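Local coordinates for protein putative alpha-L-fucosidase (Bacteroides thetaiotaomicron, PDB 3EYP) that probably hydrolyses alpha-L-fucosides as a glycoside hydrolase of family 29, joining a TIM-barrel-type catalytic domain to an F5/8 type C domain, at residues A147-L150 against G151-M154; Y182-V185 against R186-P190. All coordinates share one frame; numbering follows the deposited sequence.

Interaction 1. Residues A147-L150 against G151-M154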
ATOM      1  N   ALA A 147      -9.902  11.141  21.223  1.00 41.38           N
ATOM      2  CA  ALA A 147      -8.541  11.343  21.755  1.00 40.74           C
ATOM      3  C   ALA A 147      -8.248  10.384  22.882  1.00 40.33           C
ATOM      4  O   ALA A 147      -7.140   9.845  22.978  1.00 40.53           O
ATOM      5  CB  ALA A 147      -8.299  12.816  22.196  1.00 40.92           C
ATOM      6  N   HIS A 148      -9.257  10.129  23.701  1.00 40.10           N
ATOM      7  CA  HIS A 148      -9.092   9.199  24.817  1.00 41.59           C
ATOM      8  C   HIS A 148      -8.784   7.830  24.281  1.00 40.98           C
ATOM      9  O   HIS A 148      -7.938   7.150  24.763  1.00 40.86           O
ATOM     10  CB  HIS A 148     -10.318   9.142  25.734  1.00 41.48           C
ATOM     11  CG  HIS A 148     -10.438  10.323  26.653  1.00 43.58           C
ATOM     12  ND1 HIS A 148      -9.401  10.747  27.467  1.00 45.50           N
ATOM     13  CD2 HIS A 148     -11.486  11.129  26.930  1.00 41.92           C
ATOM     14  CE1 HIS A 148      -9.803  11.798  28.170  1.00 46.25           C
ATOM     15  NE2 HIS A 148     -11.066  12.057  27.861  1.00 46.66           N
ATOM     16  N   GLN A 149      -9.569   7.409  23.316  1.00 41.74           N
ATOM     17  CA  GLN A 149      -9.436   6.072  22.729  1.00 41.33           C
ATOM     18  C   GLN A 149      -8.109   5.885  22.002  1.00 42.50           C
ATOM     19  O   GLN A 149      -7.461   4.837  22.069  1.00 41.83           O
ATOM     20  CB  GLN A 149     -10.614   5.790  21.806  1.00 40.43           C
ATOM     21  CG  GLN A 149     -11.921   5.661  22.568  1.00 38.62           C
ATOM     22  CD  GLN A 149     -12.980   4.829  21.843  1.00 38.37           C
ATOM     23  OE1 GLN A 149     -13.231   5.011  20.628  1.00 40.64           O
ATOM     24  NE2 GLN A 149     -13.661   3.943  22.613  1.00 38.79           N
ATOM     25  N   LEU A 150      -7.731   6.956  21.306  1.00 42.55           N
ATOM     26  CA  LEU A 150      -6.462   7.028  20.601  1.00 42.96           C
ATOM     27  C   LEU A 150      -5.336   6.820  21.601  1.00 42.54           C
ATOM     28  O   LEU A 150      -4.458   5.991  21.415  1.00 43.88           O
ATOM     29  CB  LEU A 150      -6.381   8.346  19.772  1.00 43.63           C
ATOM     30  CG  LEU A 150      -5.405   8.426  18.618  1.00 43.88           C
ATOM     31  CD1 LEU A 150      -5.451   7.217  17.695  1.00 39.32           C
ATOM     32  CD2 LEU A 150      -5.444   9.858  17.916  1.00 47.88           C
ATOM     33  N   GLY A 151      -5.448   7.465  22.734  1.00 42.51           N
ATOM     34  CA  GLY A 151      -4.490   7.294  23.805  1.00 43.54           C
ATOM     35  C   GLY A 151      -4.348   5.895  24.345  1.00 43.32           C
ATOM     36  O   GLY A 151      -3.239   5.421  24.653  1.00 46.13           O
ATOM     37  N   GLU A 152      -5.475   5.212  24.471  1.00 41.96           N
ATOM     38  CA  GLU A 152      -5.445   3.830  24.853  1.00 41.07           C
ATOM     39  C   GLU A 152      -4.698   3.016  23.789  1.00 40.12           C
ATOM     40  O   GLU A 152      -3.805   2.226  24.087  1.00 40.15           O
ATOM     41  CB  GLU A 152      -6.883   3.252  25.075  1.00 40.23           C
ATOM     42  CG  GLU A 152      -7.668   3.928  26.199  1.00 40.53           C
ATOM     43  CD  GLU A 152      -8.996   3.315  26.389  1.00 40.08           C
ATOM     44  OE1 GLU A 152      -9.643   3.126  25.346  1.00 38.04           O
ATOM     45  OE2 GLU A 152      -9.453   3.079  27.543  1.00 41.74           O
ATOM     46  N   LEU A 153      -5.071   3.205  22.537  1.00 39.73           N
ATOM     47  CA  LEU A 153      -4.581   2.314  21.458  1.00 38.32           C
ATOM     48  C   LEU A 153      -3.125   2.577  21.104  1.00 37.97           C
ATOM     49  O   LEU A 153      -2.371   1.678  20.620  1.00 38.07           O
ATOM     50  CB  LEU A 153      -5.478   2.449  20.187  1.00 38.90           C
ATOM     51  CG  LEU A 153      -6.878   1.843  20.376  1.00 40.11           C
ATOM     52  CD1 LEU A 153      -7.830   2.082  19.208  1.00 39.52           C
ATOM     53  CD2 LEU A 153      -6.782   0.390  20.706  1.00 38.50           C
ATOM     54  N   MET A 154      -2.720   3.808  21.361  1.00 39.08           N
ATOM     55  CA  MET A 154      -1.328   4.265  21.030  1.00 39.61           C
ATOM     56  C   MET A 154      -0.347   4.089  22.192  1.00 41.81           C
ATOM     57  O   MET A 154       0.880   4.271  22.040  1.00 41.35           O
ATOM     58  CB  MET A 154      -1.305   5.744  20.590  1.00 40.94           C
ATOM     59  CG  MET A 154      -1.905   6.070  19.179  1.00 39.06           C
ATOM     60  SD  MET A 154      -1.383   5.120  17.719  1.00 32.88           S
ATOM     61  CE  MET A 154      -2.861   4.102  17.565  1.00 39.93           C
TER

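Interaction 2. Residues Y182-V185 against R186-P190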
ATOM      1  N   TYR A 182      -3.423  13.921  15.864  1.00 42.61           N
ATOM      2  CA  TYR A 182      -2.078  13.757  15.283  1.00 44.50           C
ATOM      3  C   TYR A 182      -0.952  13.887  16.318  1.00 44.35           C
ATOM      4  O   TYR A 182      -0.011  13.105  16.327  1.00 45.23           O
ATOM      5  CB  TYR A 182      -1.889  14.807  14.199  1.00 44.67           C
ATOM      6  CG  TYR A 182      -0.482  15.069  13.816  1.00 49.34           C
ATOM      7  CD1 TYR A 182       0.187  14.195  12.980  1.00 51.72           C
ATOM      8  CD2 TYR A 182       0.164  16.235  14.232  1.00 53.45           C
ATOM      9  CE1 TYR A 182       1.455  14.460  12.575  1.00 56.97           C
ATOM     10  CE2 TYR A 182       1.420  16.511  13.845  1.00 56.34           C
ATOM     11  CZ  TYR A 182       2.079  15.623  13.011  1.00 59.76           C
ATOM     12  OH  TYR A 182       3.375  15.889  12.617  1.00 64.95           O
ATOM     13  N   LYS A 183      -1.112  14.837  17.232  1.00 44.20           N
ATOM     14  CA  LYS A 183      -0.112  15.072  18.288  1.00 44.85           C
ATOM     15  C   LYS A 183       0.033  13.847  19.177  1.00 43.82           C
ATOM     16  O   LYS A 183       1.139  13.460  19.623  1.00 43.94           O
ATOM     17  CB  LYS A 183      -0.476  16.326  19.134  1.00 46.76           C
ATOM     18  CG  LYS A 183      -0.241  17.649  18.369  1.00 50.39           C
ATOM     19  CD  LYS A 183      -0.518  18.914  19.223  1.00 58.04           C
ATOM     20  CE  LYS A 183       0.080  18.847  20.631  1.00 62.12           C
ATOM     21  NZ  LYS A 183       1.271  19.789  20.924  1.00 65.50           N
ATOM     22  N   ILE A 184      -1.090  13.185  19.402  1.00 42.10           N
ATOM     23  CA  ILE A 184      -1.071  11.948  20.194  1.00 41.84           C
ATOM     24  C   ILE A 184      -0.323  10.873  19.489  1.00 40.17           C
ATOM     25  O   ILE A 184       0.565  10.247  20.048  1.00 39.94           O
ATOM     26  CB  ILE A 184      -2.488  11.463  20.593  1.00 41.68           C
ATOM     27  CG1 ILE A 184      -3.082  12.476  21.569  1.00 43.67           C
ATOM     28  CG2 ILE A 184      -2.433  10.029  21.124  1.00 39.75           C
ATOM     29  CD1 ILE A 184      -4.572  12.657  21.485  1.00 44.10           C
ATOM     30  N   VAL A 185      -0.719  10.629  18.259  1.00 40.62           N
ATOM     31  CA  VAL A 185      -0.041   9.597  17.441  1.00 41.91           C
ATOM     32  C   VAL A 185       1.479   9.803  17.380  1.00 43.24           C
ATOM     33  O   VAL A 185       2.321   8.899  17.659  1.00 44.20           O
ATOM     34  CB  VAL A 185      -0.699   9.434  16.014  1.00 42.16           C
ATOM     35  CG1 VAL A 185       0.073   8.427  15.155  1.00 42.43           C
ATOM     36  CG2 VAL A 185      -2.225   8.965  16.111  1.00 42.07           C
ATOM     37  N   ARG A 186       1.834  11.036  17.071  1.00 45.57           N
ATOM     38  CA  ARG A 186       3.223  11.386  16.740  1.00 46.79           C
ATOM     39  C   ARG A 186       4.082  11.257  18.016  1.00 47.41           C
ATOM     40  O   ARG A 186       5.207  10.765  18.005  1.00 48.04           O
ATOM     41  CB  ARG A 186       3.260  12.790  16.157  1.00 47.18           C
ATOM     42  CG  ARG A 186       4.386  13.098  15.223  1.00 51.99           C
ATOM     43  CD  ARG A 186       4.166  12.573  13.790  1.00 50.75           C
ATOM     44  NE  ARG A 186       4.335  11.152  13.871  1.00 53.24           N
ATOM     45  CZ  ARG A 186       3.822  10.263  13.037  1.00 49.62           C
ATOM     46  NH1 ARG A 186       3.146  10.631  11.941  1.00 49.88           N
ATOM     47  NH2 ARG A 186       4.042   9.008  13.300  1.00 47.76           N
ATOM     48  N   GLU A 187       3.523  11.691  19.132  1.00 48.10           N
ATOM     49  CA  GLU A 187       4.236  11.614  20.411  1.00 47.88           C
ATOM     50  C   GLU A 187       4.427  10.188  20.901  1.00 47.03           C
ATOM     51  O   GLU A 187       5.517   9.757  21.284  1.00 45.11           O
ATOM     52  CB  GLU A 187       3.554  12.474  21.473  1.00 49.55           C
ATOM     53  CG  GLU A 187       4.054  12.126  22.876  1.00 55.31           C
ATOM     54  CD  GLU A 187       3.454  12.995  23.940  1.00 62.34           C
ATOM     55  OE1 GLU A 187       2.602  12.488  24.710  1.00 68.69           O
ATOM     56  OE2 GLU A 187       3.843  14.190  24.016  1.00 68.05           O
ATOM     57  N   LYS A 188       3.372   9.409  20.825  1.00 44.86           N
ATOM     58  CA  LYS A 188       3.411   8.095  21.427  1.00 44.71           C
ATOM     59  C   LYS A 188       4.019   7.055  20.522  1.00 43.55           C
ATOM     60  O   LYS A 188       4.544   6.070  20.978  1.00 43.89           O
ATOM     61  CB  LYS A 188       2.000   7.656  21.826  1.00 44.27           C
ATOM     62  CG  LYS A 188       1.454   8.542  22.927  1.00 44.86           C
ATOM     63  CD  LYS A 188       0.173   8.000  23.516  1.00 48.83           C
ATOM     64  CE  LYS A 188      -0.245   8.794  24.757  1.00 49.32           C
ATOM     65  NZ  LYS A 188       0.438   8.238  25.987  1.00 48.30           N
ATOM     66  N   GLN A 189       3.871   7.283  19.222  1.00 43.41           N
ATOM     67  CA  GLN A 189       4.257   6.322  18.167  1.00 42.34           C
ATOM     68  C   GLN A 189       5.029   7.006  17.023  1.00 43.77           C
ATOM     69  O   GLN A 189       4.502   7.201  15.907  1.00 42.31           O
ATOM     70  CB  GLN A 189       2.991   5.662  17.614  1.00 42.45           C
ATOM     71  CG  GLN A 189       2.211   4.804  18.655  1.00 41.75           C
ATOM     72  CD  GLN A 189       2.960   3.554  19.080  1.00 40.60           C
ATOM     73  OE1 GLN A 189       3.922   3.137  18.412  1.00 40.01           O
ATOM     74  NE2 GLN A 189       2.475   2.883  20.157  1.00 41.42           N
ATOM     75  N   PRO A 190       6.284   7.371  17.272  1.00 44.65           N
ATOM     76  CA  PRO A 190       6.915   8.233  16.282  1.00 45.48           C
ATOM     77  C   PRO A 190       7.135   7.565  14.904  1.00 45.36           C
ATOM     78  O   PRO A 190       7.326   8.239  13.912  1.00 47.38           O
ATOM     79  CB  PRO A 190       8.224   8.671  16.962  1.00 46.39           C
ATOM     80  CG  PRO A 190       8.350   7.878  18.216  1.00 47.84           C
ATOM     81  CD  PRO A 190       7.062   7.213  18.513  1.00 45.30           C
TER

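Interaction 1. Residues A147-L150 against G151-M154
L150 and M154, one helical turn apart, meet through their side chains near the C-terminal end of helix 139-155, one of the outer helices of the TIM-barrel-type domain. The CD1 branch of L150 touches CG of M154 at 4.0 Å, the two chains crossing at a slant. A chi1 of -72° puts M154 CG beside L150 CD1; the bends at chi2 and chi3 then bring CE to within 4.1 Å of the same L150 CD1. Four consecutive i to i+4 backbone bonds hold this part of the helix, from G151 N to A147 O through to M154 N to L150 O. The last is the shortest, with M154 N 2.8 Å from L150 O.

L153 turns to another side of the helix. Its CG lies 3.5 Å from Q149 O, the carbonyl that accepts the bond from L153 N, and its side chain packs on I122 and L124 of strand 119-124 and on A75 of strand 70-76. L150 also faces helix 175-188, where it touches W181 and V185.

The polar ends are fixed from outside the helix. E152, extended beyond CG, takes hydrogen bonds at OE1 from S86 and W84 and forms a salt bridge with K87 through OE2; Q149 NE2 also reaches S86. E152 OE1 also lies 3.9 Å from the backbone CA of Q149.

Interaction 2. Residues Y182-V185 against R186-P190
Y182 and R186 make the closest side-chain meeting in the last two turns of helix 175-188. The methylene part of R186, not its charged end, does the touching: CD lies 3.5 Å from Y182 CE1 and 3.6 Å from Y182 OH, while CB sits over one face of the ring. With CG of R186 trans to the backbone N (chi1 -153°) and the chain then bent at chi2 and chi3, the arginine folds past the phenol, and its guanidinium plane ends 82° from the ring plane. V185 is also buried, resting on I194 and C192.

This helix is the connection of a beta-alpha-beta unit, following strand 162-164 and leading into the parallel neighbour 193-195 of the barrel sheet; Y182 and R186 also lean on I194 of that second strand. The helix ends as Q189 leaves helical geometry, though Q189 N still bonds to V185 O at 2.7 Å. The Q189 side chain reaches back into the protein, its amide bonded to M154 O, G158 O and I160 N.

On the side facing helix 139-155, I184 and K188 lie side by side, with I184 CG2 4.1 Å from K188 CD, and the amine of K188 goes on to S155 OG. Toward solvent the contacts thin out. There K183 and E187 have opposite charges but do not pair: K183 NZ and E187 OE2 stand 6.9 Å apart.

Interactions 1 and 2 illustrate how two outer helices of a barrel are fastened through residues that also pack within their own helix. Their centres lie about 10 Å apart. Interaction 1 comes first along the chain, near the end of helix 139-155; strand 162-164 then intervenes before helix 175-188, whose C-terminal end holds interaction 2. Between the helices, A147 CB packs on I184 CD1 and L150 CD2 on V185 CG2, both at 3.8 Å. Near the two C-terminal ends, M154 O packs against K188 CB at 3.6 Å. Both helices belong to the alpha-L-fucosidase region, so the contacts between them join two neighbouring helices of the outer layer of the probable catalytic domain.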